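Phosphoglucomutase/phosphomannomutase family protein (Burkholderia thailandensis, PDB 3UW2) probably transfers a phosphoryl group within phosphosugars, as a metal-dependent mutase of the phosphohexose mutase family. Local coordinates at residues Y31-V36 / D151-L156; R51-E56 / D84-A89; E56-G61 / A89-V94; G62-V67 / G117-D122; S123-T128 / N137-V142. One frame throughout, in Å; residues are numbered along the deposited sequence.

Contact 1 of 5, residues Y31-V36 / D151-L156. With EDO (1,2-ethanediol), chain F.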
# COMPACT_ATOMS: atom_id res chain seq x y z
N TYR A 31 10.84 5.40 -0.55
CA TYR A 31 9.53 5.69 0.07
C TYR A 31 9.49 5.44 1.56
O TYR A 31 8.51 5.76 2.24
CB TYR A 31 8.44 4.90 -0.65
CG TYR A 31 8.35 5.22 -2.11
CD1 TYR A 31 8.25 6.55 -2.57
CD2 TYR A 31 8.40 4.19 -3.05
CE1 TYR A 31 8.18 6.83 -3.92
CE2 TYR A 31 8.33 4.47 -4.39
CZ TYR A 31 8.21 5.78 -4.82
OH TYR A 31 8.15 5.96 -6.17
N ASP A 32 10.58 4.92 2.07
CA ASP A 32 10.67 4.56 3.47
C ASP A 32 12.08 4.26 3.83
O ASP A 32 12.99 4.53 3.06
CB ASP A 32 9.75 3.38 3.88
CG ASP A 32 9.80 2.22 2.95
OD1 ASP A 32 10.86 1.88 2.36
OD2 ASP A 32 8.73 1.61 2.86
N ILE A 33 12.25 3.73 5.04
CA ILE A 33 13.55 3.27 5.51
C ILE A 33 13.35 1.79 5.86
O ILE A 33 12.36 1.44 6.49
CB ILE A 33 14.01 4.08 6.78
CG1 ILE A 33 14.36 5.54 6.45
CG2 ILE A 33 15.22 3.43 7.46
CD1 ILE A 33 14.49 6.43 7.76
N ARG A 34 14.26 0.94 5.39
CA ARG A 34 14.15 -0.52 5.58
C ARG A 34 15.56 -1.09 5.77
O ARG A 34 16.46 -0.69 5.04
CB ARG A 34 13.56 -1.18 4.32
CG ARG A 34 12.11 -0.81 4.11
CD ARG A 34 11.41 -1.78 3.16
NE ARG A 34 11.94 -1.61 1.82
CZ ARG A 34 11.32 -0.92 0.87
NH1 ARG A 34 10.13 -0.38 1.13
NH2 ARG A 34 11.87 -0.78 -0.33
N GLY A 35 15.72 -2.05 6.69
CA GLY A 35 16.99 -2.62 7.04
C GLY A 35 16.81 -3.97 7.71
O GLY A 35 15.67 -4.44 7.91
N VAL A 36 17.91 -4.63 8.01
CA VAL A 36 17.88 -6.01 8.55
C VAL A 36 18.54 -5.94 9.94
O VAL A 36 19.69 -5.51 10.08
CB VAL A 36 18.62 -7.01 7.65
CG1 VAL A 36 18.64 -8.41 8.31
CG2 VAL A 36 18.03 -7.08 6.23
N ASP A 151 14.10 12.87 -1.82
CA ASP A 151 15.04 13.81 -1.17
C ASP A 151 14.75 14.10 0.31
O ASP A 151 15.68 14.33 1.11
CB ASP A 151 15.16 15.13 -1.98
CG ASP A 151 15.84 14.93 -3.34
OD1 ASP A 151 16.38 13.83 -3.58
OD2 ASP A 151 15.85 15.87 -4.19
N GLN A 152 13.48 14.07 0.71
CA GLN A 152 13.16 14.35 2.12
C GLN A 152 13.63 13.19 3.03
O GLN A 152 13.98 13.39 4.20
CB GLN A 152 11.65 14.53 2.31
CG GLN A 152 10.95 15.53 1.39
CD GLN A 152 9.43 15.24 1.27
OE1 GLN A 152 8.98 14.27 0.59
NE2 GLN A 152 8.63 16.08 1.97
N ILE A 153 13.63 11.97 2.48
CA ILE A 153 14.14 10.83 3.22
C ILE A 153 15.67 10.84 3.18
O ILE A 153 16.29 10.65 4.22
CB ILE A 153 13.58 9.49 2.72
CG1 ILE A 153 12.10 9.36 3.18
CG2 ILE A 153 14.44 8.35 3.26
CD1 ILE A 153 11.45 8.03 2.75
N GLN A 154 16.28 11.08 2.02
CA GLN A 154 17.75 11.29 1.99
C GLN A 154 18.24 12.41 2.93
O GLN A 154 19.32 12.32 3.54
CB GLN A 154 18.27 11.55 0.57
CG GLN A 154 18.11 10.37 -0.38
CD GLN A 154 18.72 9.08 0.17
OE1 GLN A 154 19.90 9.05 0.49
NE2 GLN A 154 17.96 8.02 0.19
N GLY A 155 17.43 13.43 3.11
CA GLY A 155 17.71 14.47 4.08
C GLY A 155 17.77 14.04 5.55
O GLY A 155 18.46 14.70 6.35
N LEU A 156 17.06 12.95 5.92
CA LEU A 156 17.22 12.40 7.28
C LEU A 156 18.61 11.74 7.43
O LEU A 156 19.30 11.94 8.40
CB LEU A 156 16.10 11.41 7.65
CG LEU A 156 14.68 11.93 7.44
CD1 LEU A 156 13.65 10.80 7.56
CD2 LEU A 156 14.39 13.05 8.43
C1 EDO F . 11.01 15.23 -3.26
O1 EDO F . 10.80 15.33 -1.84
C2 EDO F . 11.64 13.88 -3.52
O2 EDO F . 12.96 13.96 -4.09
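Ile153, on the first turn of helix 151-161, packs against the chain at Tyr31 to Ile33. The contact joins a helix to strand 33-36 of the mixed sheet, and to the residues just before it, in alpha/beta/alpha domain I of the phosphohexose mutase fold. The CB of Ile153 is directed at the strand segment, and its two branches part there. CG1 stands anti to the carbonyl carbon (chi1 -74°), and the chain runs on straight to CD1. Ile153 CD1 lies against the backbone, 3.5 Å from Tyr31 C and 3.3 Å from Asp32 N. The other branch, Ile153 CG2, is 4.1 Å from Asp32 O and meets the side chain of Ile33, with 4.3 Å between Ile153 CG2 and Ile33 CG1. One turn further along the helix, Leu156 adds a looser contact to the end of Ile33. The surroundings are apolar too: Phe139 and Met141 of strand 136-143 and Ile49 of helix 43-59 also touch Ile33. The amide N of Asp32 is buried under the Ile153 methyl and has no hydrogen-bond partner in the model. The CB of Asp32 points away from the helix; its side chain is about 8 Å from the zinc ion, nearest atoms. The carboxylate forms a salt bridge with a near neighbour, Asp32 OD1 to Arg34 NH1 at 2.7 Å.

Contact 2 of 5, residues R51-E56 / D84-A89. With EDO (1,2-ethanediol), chain D.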
# COMPACT_ATOMS: atom_id res chain seq x y z
N ARG A 51 15.83 11.06 16.11
CA ARG A 51 16.43 12.37 16.30
C ARG A 51 16.38 13.19 14.99
O ARG A 51 16.05 14.33 15.01
CB ARG A 51 17.87 12.17 16.79
CG ARG A 51 18.55 13.43 17.24
CD ARG A 51 18.12 13.83 18.62
NE ARG A 51 18.72 15.12 18.97
CZ ARG A 51 19.92 15.27 19.50
NH1 ARG A 51 20.40 16.50 19.80
NH2 ARG A 51 20.64 14.20 19.78
N ALA A 52 16.72 12.60 13.83
CA ALA A 52 16.69 13.30 12.55
C ALA A 52 15.26 13.74 12.18
O ALA A 52 15.03 14.86 11.77
CB ALA A 52 17.27 12.38 11.44
N PHE A 53 14.31 12.83 12.29
CA PHE A 53 12.93 13.13 11.95
C PHE A 53 12.35 14.17 12.94
O PHE A 53 11.71 15.14 12.51
CB PHE A 53 12.08 11.83 11.96
CG PHE A 53 10.66 12.01 11.48
CD1 PHE A 53 9.67 12.46 12.37
CD2 PHE A 53 10.33 11.81 10.16
CE1 PHE A 53 8.36 12.59 11.94
CE2 PHE A 53 9.01 11.98 9.69
CZ PHE A 53 8.02 12.37 10.58
N GLY A 54 12.60 14.00 14.23
CA GLY A 54 12.11 14.99 15.22
C GLY A 54 12.65 16.40 14.96
O GLY A 54 11.94 17.44 15.20
N SER A 55 13.88 16.44 14.44
CA SER A 55 14.53 17.70 14.09
C SER A 55 13.80 18.35 12.91
O SER A 55 13.64 19.59 12.89
CB SER A 55 15.98 17.46 13.64
OG SER A 55 16.80 16.99 14.70
N GLU A 56 13.44 17.56 11.91
CA GLU A 56 12.71 18.11 10.77
C GLU A 56 11.28 18.60 11.21
O GLU A 56 10.79 19.67 10.76
CB GLU A 56 12.70 17.11 9.63
CG GLU A 56 12.10 17.63 8.32
CD GLU A 56 12.79 18.92 7.81
OE1 GLU A 56 14.03 19.12 7.98
OE2 GLU A 56 12.06 19.76 7.27
N ASP A 84 12.93 7.61 22.03
CA ASP A 84 14.04 8.30 22.74
C ASP A 84 14.65 9.41 21.85
O ASP A 84 14.96 10.50 22.33
CB ASP A 84 15.16 7.33 23.17
CG ASP A 84 14.72 6.31 24.22
OD1 ASP A 84 13.77 6.52 25.03
OD2 ASP A 84 15.34 5.26 24.24
N GLY A 85 14.87 9.10 20.58
CA GLY A 85 15.51 10.00 19.60
C GLY A 85 14.63 11.20 19.29
O GLY A 85 15.13 12.36 19.18
N LEU A 86 13.31 10.96 19.19
CA LEU A 86 12.36 12.02 18.88
C LEU A 86 12.36 12.96 20.07
O LEU A 86 12.34 14.22 19.92
CB LEU A 86 10.96 11.45 18.69
CG LEU A 86 10.72 10.79 17.33
CD1 LEU A 86 9.54 9.77 17.46
CD2 LEU A 86 10.48 11.85 16.24
N ARG A 87 12.26 12.35 21.25
CA ARG A 87 12.21 13.20 22.49
C ARG A 87 13.52 14.03 22.73
O ARG A 87 13.44 15.19 23.21
CB ARG A 87 11.90 12.34 23.71
CG ARG A 87 10.54 11.60 23.60
CD ARG A 87 10.43 10.55 24.72
NE ARG A 87 10.41 11.18 26.08
CZ ARG A 87 10.58 10.49 27.22
NH1 ARG A 87 10.70 9.14 27.23
NH2 ARG A 87 10.49 11.17 28.39
N ALA A 88 14.69 13.45 22.45
CA ALA A 88 16.03 14.14 22.46
C ALA A 88 16.08 15.33 21.49
O ALA A 88 16.85 16.25 21.72
CB ALA A 88 17.18 13.15 22.12
N ALA A 89 15.32 15.27 20.38
CA ALA A 89 15.11 16.45 19.47
C ALA A 89 14.13 17.49 20.01
O ALA A 89 13.96 18.55 19.38
CB ALA A 89 14.60 16.00 18.07
C1 EDO D . 10.16 6.14 25.99
O1 EDO D . 10.86 7.24 25.30
C2 EDO D . 9.82 4.96 25.04
O2 EDO D . 11.07 4.25 24.86
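Arg51 and Gly54 of helix 43-59 lie against the last turn of helix 75-88. The axes of 51-56 and 84-88 come within 7.2 Å and cross at -39°. This is close helix packing in alpha/beta/alpha domain I, on one side of its mixed sheet. Gly54 and Gly85, without side chains, sit where the helices come close: the CA atoms of Arg51 and Gly85 are 4.2 Å apart.

One backbone contact is close: Arg51 CA gives a CA-H...O contact to Gly85 O at 3.2 Å.

The apolar contacts come next. Leu86 CD2 sits 3.6 Å from Gly54 N. Leu86 CD2 also meets the Phe53 ring at its edge, near the ring plane, 4.0 Å from Phe53 CD1. These two side chains run alongside in the same sense, and both reach Val65 of strand 64-69. Ala89 CB fills the next position, 3.7 Å from Gly54 C and from Ser55 N.

The long side chain of Arg51 covers the outer part. Its CG is anti to the backbone N (chi1 -171°), and a bend at chi2 brings Arg51 CD to 3.7 Å from Ala88 CB. Ala88 O lies over one face of the guanidinium. The polar end is held elsewhere: Arg51 NE bonds to Glu166 O. Ser55 OG donates to Arg51 O at 2.8 Å and also receives Glu166 N.

Between the two segments the joint therefore rests on packing. Arg51 and Ser55 spend their polar groups elsewhere, while a salt bridge from Arg47 to Asp84 ties the helices.

Contact 3 of 5, residues E56-G61 / A89-V94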
# COMPACT_ATOMS: atom_id res chain seq x y z
N GLU A 56 13.44 17.56 11.91
CA GLU A 56 12.71 18.11 10.77
C GLU A 56 11.28 18.60 11.21
O GLU A 56 10.79 19.67 10.76
CB GLU A 56 12.70 17.11 9.63
CG GLU A 56 12.10 17.63 8.32
CD GLU A 56 12.79 18.92 7.81
OE1 GLU A 56 14.03 19.12 7.98
OE2 GLU A 56 12.06 19.76 7.27
N VAL A 57 10.61 17.83 12.07
CA VAL A 57 9.34 18.26 12.63
C VAL A 57 9.49 19.65 13.28
O VAL A 57 8.70 20.56 12.97
CB VAL A 57 8.81 17.21 13.61
CG1 VAL A 57 7.82 17.78 14.59
CG2 VAL A 57 8.25 15.99 12.85
N ARG A 58 10.51 19.84 14.12
CA ARG A 58 10.66 21.17 14.79
C ARG A 58 11.02 22.26 13.78
O ARG A 58 10.64 23.38 13.94
CB ARG A 58 11.74 21.19 15.88
CG ARG A 58 11.69 20.10 16.91
CD ARG A 58 11.30 20.59 18.28
NE ARG A 58 11.84 21.92 18.61
CZ ARG A 58 13.00 22.20 19.20
NH1 ARG A 58 13.85 21.28 19.61
NH2 ARG A 58 13.28 23.46 19.45
N ALA A 59 11.75 21.93 12.72
CA ALA A 59 12.16 22.97 11.75
C ALA A 59 10.91 23.41 10.95
O ALA A 59 10.90 24.50 10.40
CB ALA A 59 13.23 22.42 10.82
N GLN A 60 9.88 22.56 10.89
CA GLN A 60 8.60 22.94 10.30
C GLN A 60 7.59 23.39 11.36
O GLN A 60 6.44 23.62 11.07
CB GLN A 60 8.05 21.86 9.40
CG GLN A 60 8.97 21.53 8.23
CD GLN A 60 8.36 20.44 7.34
OE1 GLN A 60 7.14 20.28 7.30
NE2 GLN A 60 9.19 19.72 6.60
N GLY A 61 8.07 23.61 12.56
CA GLY A 61 7.25 24.21 13.58
C GLY A 61 6.32 23.23 14.28
O GLY A 61 5.41 23.65 15.03
N ALA A 89 15.32 15.27 20.38
CA ALA A 89 15.11 16.45 19.47
C ALA A 89 14.13 17.49 20.01
O ALA A 89 13.96 18.55 19.38
CB ALA A 89 14.60 16.00 18.07
N GLY A 90 13.47 17.21 21.11
CA GLY A 90 12.53 18.18 21.73
C GLY A 90 11.07 17.97 21.27
O GLY A 90 10.24 18.84 21.46
N VAL A 91 10.75 16.79 20.70
CA VAL A 91 9.42 16.48 20.16
C VAL A 91 8.65 15.57 21.14
O VAL A 91 9.20 14.63 21.63
CB VAL A 91 9.64 15.83 18.76
CG1 VAL A 91 8.42 15.11 18.28
CG2 VAL A 91 10.04 16.95 17.78
N ASP A 92 7.41 15.90 21.50
CA ASP A 92 6.59 14.99 22.30
C ASP A 92 6.19 13.73 21.52
O ASP A 92 5.90 13.82 20.33
CB ASP A 92 5.34 15.71 22.75
CG ASP A 92 5.67 16.93 23.63
OD1 ASP A 92 6.81 17.04 24.17
OD2 ASP A 92 4.79 17.78 23.72
N VAL A 93 6.13 12.57 22.20
CA VAL A 93 5.81 11.31 21.52
C VAL A 93 4.48 10.80 22.08
O VAL A 93 4.27 10.80 23.29
CB VAL A 93 6.90 10.23 21.73
CG1 VAL A 93 6.43 8.83 21.22
CG2 VAL A 93 8.17 10.68 21.00
N VAL A 94 3.58 10.44 21.17
CA VAL A 94 2.36 9.70 21.48
C VAL A 94 2.48 8.30 20.91
O VAL A 94 2.56 8.10 19.68
CB VAL A 94 1.13 10.40 20.91
CG1 VAL A 94 -0.14 9.59 21.23
CG2 VAL A 94 1.06 11.80 21.51
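Arg58 reaches from the last turn of helix 43-59 to the end of helix 75-88. The tight part of the contact is at its tip. Arg58 NH1 donates to Ala89 O at 2.7 Å, with an angle of 157° at the hydrogen. The oxygen lies in the guanidinium plane, at its edge, while the donor is tilted 26° from the carbonyl plane. Bends at chi2 and chi3 bring Arg58 CD to 3.5 Å from Ala89 O. NH1 also bonds to Thr167 O, so two carbonyls hold the same nitrogen.

Nearer the backbone, the aliphatic part of Arg58 packs on Val91. Arg58 CG lies 3.7 Å from Val91 CG2, and the two side chains run alongside in opposite senses. Val57 meets the same methyl at about a right angle, with Val57 CG1 4.0 Å from Val91 CG2. Both valines also touch Val65 of strand 64-69.

Both helices end in a Schellman motif here. Gly90 and Gly61, each with positive phi, are the residues that turn the chain out. Gly90 leads directly into Val91 and strand 92-98, and its CA lies beside the Arg58 guanidinium, oblique to it.

The loose side lies at Ala59 to Gly61, which do not touch the other segment. Ala59 and Gly61 are exposed. Gln60 NE2 bonds back to Glu56 OE2 at 2.9 Å, using the oxygen's anti lone pair, and Gln60 OE1 takes a bond from Arg144.

Contact 4 of 5, residues G62-V67 / G117-D122. With EDO (1,2-ethanediol), chain E.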
# COMPACT_ATOMS: atom_id res chain seq x y z
N GLY A 62 6.53 21.94 14.04
CA GLY A 62 5.72 20.89 14.74
C GLY A 62 6.34 20.58 16.11
O GLY A 62 7.54 20.89 16.34
N ASP A 63 5.57 20.02 17.04
CA ASP A 63 6.15 19.59 18.30
C ASP A 63 5.78 18.18 18.79
O ASP A 63 6.03 17.89 19.97
CB ASP A 63 5.86 20.60 19.41
CG ASP A 63 4.38 20.69 19.73
OD1 ASP A 63 3.54 20.04 19.02
OD2 ASP A 63 4.06 21.43 20.69
N ALA A 64 5.21 17.33 17.94
CA ALA A 64 4.74 16.04 18.38
C ALA A 64 4.71 15.04 17.23
O ALA A 64 4.50 15.43 16.11
CB ALA A 64 3.36 16.12 19.02
N VAL A 65 4.88 13.76 17.55
CA VAL A 65 4.86 12.71 16.59
C VAL A 65 4.20 11.49 17.24
O VAL A 65 4.55 11.10 18.39
CB VAL A 65 6.30 12.30 16.17
CG1 VAL A 65 6.22 11.11 15.20
CG2 VAL A 65 6.98 13.45 15.39
N VAL A 66 3.27 10.86 16.51
CA VAL A 66 2.72 9.57 16.90
C VAL A 66 3.70 8.47 16.50
O VAL A 66 4.25 8.50 15.36
CB VAL A 66 1.41 9.34 16.09
CG1 VAL A 66 0.85 7.92 16.25
CG2 VAL A 66 0.35 10.31 16.56
N VAL A 67 3.90 7.46 17.35
CA VAL A 67 4.69 6.29 16.91
C VAL A 67 3.87 5.00 17.07
O VAL A 67 2.99 4.96 17.88
CB VAL A 67 6.04 6.11 17.66
CG1 VAL A 67 6.93 7.33 17.44
CG2 VAL A 67 5.81 5.85 19.14
N GLY A 117 -5.73 16.32 27.89
CA GLY A 117 -6.63 17.05 26.99
C GLY A 117 -6.47 16.70 25.52
O GLY A 117 -5.46 16.12 25.10
N GLU A 118 -7.49 17.01 24.73
CA GLU A 118 -7.45 16.71 23.31
C GLU A 118 -6.15 17.22 22.67
O GLU A 118 -5.64 18.26 23.07
CB GLU A 118 -8.61 17.43 22.66
CG GLU A 118 -8.82 16.97 21.23
CD GLU A 118 -10.18 17.44 20.74
OE1 GLU A 118 -11.17 16.75 21.05
OE2 GLU A 118 -10.23 18.50 20.08
N ARG A 119 -5.60 16.53 21.68
CA ARG A 119 -4.47 17.09 20.99
C ARG A 119 -4.45 16.51 19.58
O ARG A 119 -4.79 15.33 19.35
CB ARG A 119 -3.15 16.81 21.75
CG ARG A 119 -1.88 17.35 21.11
CD ARG A 119 -0.63 17.07 21.99
NE ARG A 119 0.57 17.76 21.47
CZ ARG A 119 1.78 17.79 22.06
NH1 ARG A 119 2.00 17.18 23.22
NH2 ARG A 119 2.79 18.44 21.49
N ARG A 120 -4.10 17.36 18.64
CA ARG A 120 -4.03 16.95 17.27
C ARG A 120 -2.54 16.75 16.92
O ARG A 120 -1.73 17.67 17.16
CB ARG A 120 -4.72 18.04 16.43
CG ARG A 120 -4.88 17.73 14.95
CD ARG A 120 -5.79 16.55 14.59
NE ARG A 120 -5.81 16.50 13.12
CZ ARG A 120 -4.92 15.85 12.37
NH1 ARG A 120 -3.98 15.12 12.97
NH2 ARG A 120 -4.97 15.92 11.04
N VAL A 121 -2.16 15.58 16.39
CA VAL A 121 -0.73 15.33 16.11
C VAL A 121 -0.60 14.83 14.68
O VAL A 121 -0.98 13.70 14.41
CB VAL A 121 -0.12 14.29 17.09
CG1 VAL A 121 1.36 14.01 16.80
CG2 VAL A 121 -0.24 14.70 18.57
N ASP A 122 -0.02 15.60 13.78
CA ASP A 122 -0.16 15.26 12.39
C ASP A 122 1.09 14.67 11.76
O ASP A 122 1.16 14.52 10.52
CB ASP A 122 -0.73 16.44 11.57
CG ASP A 122 0.22 17.62 11.47
OD1 ASP A 122 1.22 17.66 12.19
OD2 ASP A 122 -0.05 18.51 10.66
C1 EDO E . -9.01 18.71 12.55
O1 EDO E . -7.90 18.30 13.35
C2 EDO E . -8.45 19.00 11.17
O2 EDO E . -7.86 17.82 10.60
O HOH W 1 0.86 18.74 18.85
O HOH W 2 4.08 17.16 13.38
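Strand 64-69 of the domain I sheet is crossed near its start by the chain that leads from strand 117-119 to strand 124-127. Val121 and Arg119 make the contact. Val121 CG1, anti to the backbone N (chi1 179°), is pressed onto the strand. Val121 CG1 lies 3.5 Å from Ala64 O and 3.7 Å from Ala64 CB. On its other flank Val66 CG2 is 3.8 Å from Val121 CG1.

Arg119 runs fully extended past Ala64 to the exposed Asp63. Ala64 CB lies over one face of its guanidinium, 3.4 Å from Arg119 NH2. At the edge, Arg119 NH2 forms a salt bridge with Asp63 OD1 at 3.0 Å. The hydrogen bond within it is weak, and the carboxylate and guanidinium planes are 68° apart. A water accepts from Arg119 NE at 2.8 Å and donates to Asp63 OD1. A second water links Ala64 O to Asp122 OD1.

NH1 of Arg119 has a salt bridge to Asp92, the first residue of the neighbouring strand 92-98. The arginine thus lies between two carboxylates, which would be expected to steady its positive charge at the strand ends.

Contact 5 of 5, residues S123-T128 / N137-V142. With PO4 (phosphate ion), chain B.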
# COMPACT_ATOMS: atom_id res chain seq x y z
N SER A 123 2.05 14.24 12.58
CA SER A 123 3.17 13.44 11.99
C SER A 123 3.19 12.05 12.65
O SER A 123 2.75 11.93 13.78
CB SER A 123 4.50 14.16 12.24
OG SER A 123 4.44 15.46 11.66
N CYS A 124 3.65 11.00 11.97
CA CYS A 124 3.76 9.69 12.65
C CYS A 124 4.83 8.90 12.04
O CYS A 124 5.17 9.13 10.85
CB CYS A 124 2.48 8.85 12.56
SG CYS A 124 1.96 8.43 10.87
N ILE A 125 5.33 7.93 12.79
CA ILE A 125 6.28 7.00 12.22
C ILE A 125 5.80 5.61 12.66
O ILE A 125 5.53 5.39 13.82
CB ILE A 125 7.70 7.23 12.76
CG1 ILE A 125 8.18 8.63 12.38
CG2 ILE A 125 8.64 6.17 12.19
CD1 ILE A 125 9.46 9.03 13.14
N VAL A 126 5.67 4.69 11.72
CA VAL A 126 5.26 3.36 12.06
C VAL A 126 6.50 2.49 11.89
O VAL A 126 7.15 2.51 10.82
CB VAL A 126 4.05 2.87 11.22
CG1 VAL A 126 3.62 1.46 11.72
CG2 VAL A 126 2.83 3.83 11.37
N VAL A 127 6.87 1.75 12.94
CA VAL A 127 8.04 0.83 12.75
C VAL A 127 7.51 -0.50 12.19
O VAL A 127 6.83 -1.26 12.93
CB VAL A 127 8.69 0.59 14.15
CG1 VAL A 127 9.95 -0.29 14.02
CG2 VAL A 127 9.03 1.95 14.81
N THR A 128 7.82 -0.86 10.93
CA THR A 128 7.23 -2.00 10.38
C THR A 128 8.14 -2.45 9.21
O THR A 128 8.81 -1.62 8.56
CB THR A 128 5.79 -1.77 9.84
OG1 THR A 128 5.37 -2.96 9.13
CG2 THR A 128 5.80 -0.63 8.86
N ASN A 137 12.95 -4.98 9.19
CA ASN A 137 12.11 -3.99 9.80
C ASN A 137 12.35 -2.60 9.14
O ASN A 137 13.13 -2.48 8.18
CB ASN A 137 12.27 -4.00 11.33
CG ASN A 137 10.96 -3.62 12.05
OD1 ASN A 137 10.13 -2.88 11.52
ND2 ASN A 137 10.75 -4.14 13.22
N GLY A 138 11.71 -1.56 9.63
CA GLY A 138 11.77 -0.33 8.83
C GLY A 138 10.90 0.72 9.39
O GLY A 138 10.34 0.53 10.53
N PHE A 139 10.77 1.84 8.66
CA PHE A 139 9.97 2.96 9.20
C PHE A 139 9.18 3.60 8.06
O PHE A 139 9.75 3.92 7.00
CB PHE A 139 10.90 4.00 9.83
CG PHE A 139 11.87 3.42 10.87
CD1 PHE A 139 11.58 3.49 12.21
CD2 PHE A 139 13.10 2.82 10.46
CE1 PHE A 139 12.45 2.95 13.16
CE2 PHE A 139 13.98 2.28 11.39
CZ PHE A 139 13.65 2.34 12.77
N LYS A 140 7.89 3.77 8.29
CA LYS A 140 7.00 4.45 7.36
C LYS A 140 6.69 5.78 8.01
O LYS A 140 6.33 5.78 9.17
CB LYS A 140 5.74 3.56 7.12
CG LYS A 140 6.05 2.33 6.22
CD LYS A 140 4.79 1.56 5.75
CE LYS A 140 5.16 0.48 4.74
NZ LYS A 140 4.13 -0.57 4.60
N MET A 141 6.89 6.92 7.29
CA MET A 141 6.95 8.23 7.94
C MET A 141 5.96 9.23 7.35
O MET A 141 5.93 9.43 6.13
CB MET A 141 8.34 8.79 7.79
CG MET A 141 9.37 7.98 8.64
SD MET A 141 11.07 8.34 8.14
CE MET A 141 11.14 7.61 6.51
N VAL A 142 5.16 9.84 8.21
CA VAL A 142 4.27 10.91 7.75
C VAL A 142 4.67 12.19 8.45
O VAL A 142 4.62 12.29 9.68
CB VAL A 142 2.79 10.55 7.94
CG1 VAL A 142 1.91 11.79 7.60
CG2 VAL A 142 2.44 9.37 7.01
P PO4 B . 5.00 -3.12 2.51
O2 PO4 B . 3.51 -2.86 2.31
O3 PO4 B . 5.54 -3.95 1.37
O4 PO4 B . 5.79 -1.90 2.87
O HOH W 3 8.11 -3.40 14.41
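Ile125, Val127, Phe139 and Met141 form the apolar centre, on one face of the two strands. Ile125 CG2 meets the Phe139 ring at its edge and is 3.9 Å from Phe139 CB. Val127 CG2 approaches the same ring obliquely, 3.9 Å from Phe139 CE1. Ile125 and Met141 run alongside, Ile125 CG1 to Met141 CG 4.0 Å. Phe53 and Ile49 of helix 43-59 and Leu82 of helix 75-88 pack on this face.

The strands form an antiparallel beta hairpin within the domain I sheet. Cys124-Val142 and Val126-Lys140 are its hydrogen-bonded pairs, Ile125-Met141 and Val127-Phe139 its non-hydrogen-bonded pairs. Val142 N to Cys124 O is short, 2.7 Å, and nearly straight at 178°. At the far end Thr128 N reaches Gly138 O from above the carbonyl plane, a more bent bond of 140°.

On the other face Cys124 SG touches Val142 CB. Farther along, Thr128 CG2 lies 3.9 Å from Lys140 CD. Lys140 is extended beyond CG (chi2 -170°), which carries NZ out to the metal site. There it forms salt bridges with Asp266 and Asp268, two of the three zinc ligands. Lys140 NZ also donates to O4 of a phosphate ion, probably from the crystallisation liquor, at 2.7 Å; His131 binds the same ion. At the hairpin end a water bridges Val127 O and Asn137 ND2, while Asn137 OD1 takes the N-H of Gly138.

In the fold
All five contacts lie in alpha/beta/alpha domain I. Contact 1 closes the longest loop along the chain, and the other four are nested within it. The segments of contacts 2, 3 and 4 interleave, and contact 5 follows them. Contacts 2 and 3 both use helix 43-59; their centres are about 6 Å apart. Contacts 3, 4 and 5 follow neighbouring strands of one sheet, 92-98, 64-69, 124-127 and 136-143, and contact 1 continues it through strand 33-36. Between centres, contact 1 is about 10 Å from contact 5 and about 22 Å from contact 4. Phe53 of contact 2 packs on contacts 4 and 5. Contacts 2 to 4 lie away from the zinc site, while contact 5 reaches it.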